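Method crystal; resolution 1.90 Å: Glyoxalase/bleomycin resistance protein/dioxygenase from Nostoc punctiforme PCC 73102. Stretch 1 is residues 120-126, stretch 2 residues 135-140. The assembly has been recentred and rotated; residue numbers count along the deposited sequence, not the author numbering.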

# COMPACT_ATOMS: atom_id res chain seq x y z
N LYS A 120 -20.69 -4.02 -12.12
CA LYS A 120 -21.05 -5.16 -11.30
C LYS A 120 -19.99 -5.63 -10.32
O LYS A 120 -19.75 -6.83 -10.15
CB LYS A 120 -21.49 -6.32 -12.21
CG LYS A 120 -22.68 -5.95 -13.10
CD LYS A 120 -23.17 -7.14 -13.91
CE LYS A 120 -24.38 -6.76 -14.76
NZ LYS A 120 -24.05 -5.67 -15.72
N ILE A 121 -19.34 -4.67 -9.67
CA ILE A 121 -18.33 -4.99 -8.67
C ILE A 121 -19.06 -4.98 -7.33
O ILE A 121 -19.69 -3.99 -6.96
CB ILE A 121 -17.19 -3.95 -8.66
CG1 ILE A 121 -16.37 -4.06 -9.95
CG2 ILE A 121 -16.30 -4.17 -7.44
CD1 ILE A 121 -15.29 -3.00 -10.10
N ALA A 122 -19.00 -6.10 -6.61
CA ALA A 122 -19.68 -6.21 -5.32
C ALA A 122 -19.06 -5.28 -4.28
O ALA A 122 -17.84 -5.17 -4.19
CB ALA A 122 -19.63 -7.65 -4.83
N ILE A 123 -19.90 -4.61 -3.52
CA ILE A 123 -19.43 -3.69 -2.49
C ILE A 123 -19.34 -4.42 -1.16
O ILE A 123 -20.35 -4.92 -0.64
CB ILE A 123 -20.37 -2.48 -2.36
CG1 ILE A 123 -20.29 -1.64 -3.64
CG2 ILE A 123 -20.00 -1.64 -1.14
CD1 ILE A 123 -21.18 -0.41 -3.64
N ALA A 124 -18.13 -4.50 -0.61
CA ALA A 124 -17.88 -5.17 0.66
C ALA A 124 -18.49 -4.40 1.82
O ALA A 124 -19.05 -4.99 2.74
CB ALA A 124 -16.38 -5.32 0.88
N HIS A 125 -18.37 -3.08 1.78
CA HIS A 125 -18.94 -2.24 2.83
C HIS A 125 -19.23 -0.85 2.31
O HIS A 125 -18.51 -0.32 1.46
CB HIS A 125 -17.99 -2.15 4.03
CG HIS A 125 -18.50 -1.29 5.14
ND1 HIS A 125 -19.70 -1.53 5.78
CD2 HIS A 125 -17.99 -0.17 5.72
CE1 HIS A 125 -19.91 -0.60 6.70
NE2 HIS A 125 -18.88 0.23 6.68
N GLY A 126 -20.30 -0.25 2.83
CA GLY A 126 -20.68 1.09 2.41
C GLY A 126 -21.55 1.07 1.17
O GLY A 126 -22.10 0.04 0.81
N GLY A 135 -17.01 6.94 2.24
CA GLY A 135 -16.18 5.83 1.80
C GLY A 135 -16.96 4.63 1.32
O GLY A 135 -18.10 4.40 1.70
N VAL A 136 -16.32 3.85 0.45
CA VAL A 136 -16.92 2.64 -0.09
C VAL A 136 -15.78 1.63 -0.25
O VAL A 136 -14.69 1.99 -0.70
CB VAL A 136 -17.62 2.90 -1.44
CG1 VAL A 136 -16.61 3.35 -2.48
CG2 VAL A 136 -18.36 1.65 -1.90
N TYR A 137 -16.04 0.39 0.13
CA TYR A 137 -15.04 -0.68 0.06
C TYR A 137 -15.48 -1.81 -0.86
O TYR A 137 -16.65 -2.18 -0.88
CB TYR A 137 -14.79 -1.26 1.45
CG TYR A 137 -14.42 -0.24 2.50
CD1 TYR A 137 -13.10 -0.10 2.93
CD2 TYR A 137 -15.39 0.60 3.05
CE1 TYR A 137 -12.76 0.84 3.90
CE2 TYR A 137 -15.06 1.54 4.02
CZ TYR A 137 -13.75 1.66 4.44
OH TYR A 137 -13.43 2.57 5.41
N PHE A 138 -14.52 -2.36 -1.59
CA PHE A 138 -14.79 -3.45 -2.52
C PHE A 138 -13.50 -4.21 -2.77
O PHE A 138 -12.41 -3.67 -2.61
CB PHE A 138 -15.36 -2.89 -3.83
CG PHE A 138 -14.56 -1.74 -4.39
CD1 PHE A 138 -13.62 -1.95 -5.39
CD2 PHE A 138 -14.75 -0.45 -3.91
CE1 PHE A 138 -12.87 -0.90 -5.90
CE2 PHE A 138 -14.00 0.62 -4.41
CZ PHE A 138 -13.06 0.39 -5.41
N TYR A 139 -13.62 -5.47 -3.16
CA TYR A 139 -12.47 -6.33 -3.42
C TYR A 139 -12.04 -6.29 -4.89
O TYR A 139 -12.88 -6.14 -5.78
CB TYR A 139 -12.79 -7.77 -3.04
CG TYR A 139 -13.11 -7.95 -1.58
CD1 TYR A 139 -12.13 -7.78 -0.61
CD2 TYR A 139 -14.40 -8.30 -1.16
CE1 TYR A 139 -12.42 -7.93 0.74
CE2 TYR A 139 -14.70 -8.45 0.19
CZ TYR A 139 -13.70 -8.27 1.13
OH TYR A 139 -13.96 -8.42 2.47
N ASP A 140 -10.74 -6.43 -5.12
CA ASP A 140 -10.21 -6.46 -6.49
C ASP A 140 -10.31 -7.92 -6.94
O ASP A 140 -10.72 -8.78 -6.16
CB ASP A 140 -8.77 -5.91 -6.54
CG ASP A 140 -7.70 -6.91 -6.08
OD1 ASP A 140 -8.02 -8.01 -5.58
OD2 ASP A 140 -6.51 -6.57 -6.22

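This is a short antiparallel backbone pairing, centred on His125 and Tyr137 and extended by a few small apolar contacts. The two stretches belong to one chain and bury 434 Å² between them, both sides summed. Stretch 2 is a regular strand from Gly135 to Tyr139, continuing one that begins earlier in the chain. Stretch 1 is less regular. It turns a corner at Ala124 and His125.

His125 and Tyr137 form an antiparallel hydrogen-bonded pair, with their CA atoms 5.0 Å apart. The best bond runs from Tyr137 N to His125 O, at 2.9 Å and an angle of 168°. The return bond, from His125 N to Tyr137 O, is nearly as straight at 166° but long at 3.3 Å, and it is weak. Ala124 N also donates to Tyr137 O at a short 2.8 Å, but the angle of 127° makes this bond weak. One carbonyl thus receives two successive amides at the corner. Ile123 CA also makes a CA-H...O contact with Tyr137 O, at 3.5 Å and a bent 123°.

The side chains of His125 and Tyr137 lie on the same face of the sheet, as expected for directly paired residues. His125 CD2 comes within 3.8 Å of Tyr137 CE2. The centroids of the His125 and Tyr137 rings are 5.7 Å apart and their planes meet at 38°, an oblique arrangement. The Tyr137 atom sits at the edge of the histidine ring, near its plane. This is van der Waals contact beside the backbone bonds.

Ala124 points its CB toward stretch 2. Its methyl group lies 3.6 Å from Tyr139 CE2, measured from Ala124 CB. Tyr139 starts sideways at CB, but the end of its side chain comes nearer, to Ala124. Ala124 CB is also 4.4 Å from Tyr137 CB, a looser apolar approach.

Two isoleucines add apolar contacts. Ile123 CG2 meets Val136 CG2 at 3.8 Å, a methyl-to-methyl contact. The same Ile123 CG2 lies 3.4 Å from Tyr137 O, so this methyl packs against backbone as well as side chain. Ile121 points toward stretch 2, and its CG2 rests 3.9 Å from Phe138 CB. The end of the Phe138 side chain leads away from stretch 1 overall, yet its ring still reaches Ile121: Phe138 CD1 is 4.0 Å from Ile121 CG2, which lies obliquely to the ring. Between these two isoleucines, Ala122 contributes backbone: its O lies 3.4 Å from Phe138 CB.

At the other end, Gly126 follows the paired His125. Its phi/psi of 86/-163 would jam a CB against the preceding carbonyl oxygen. An ideal CB on Gly126 would also clash with Gly135 O, 2.8 Å away. Glycine therefore fits both the local backbone and the close approach of the strand. Lys120 and Asp140, at the end away from Gly126, make no contact across the pairing.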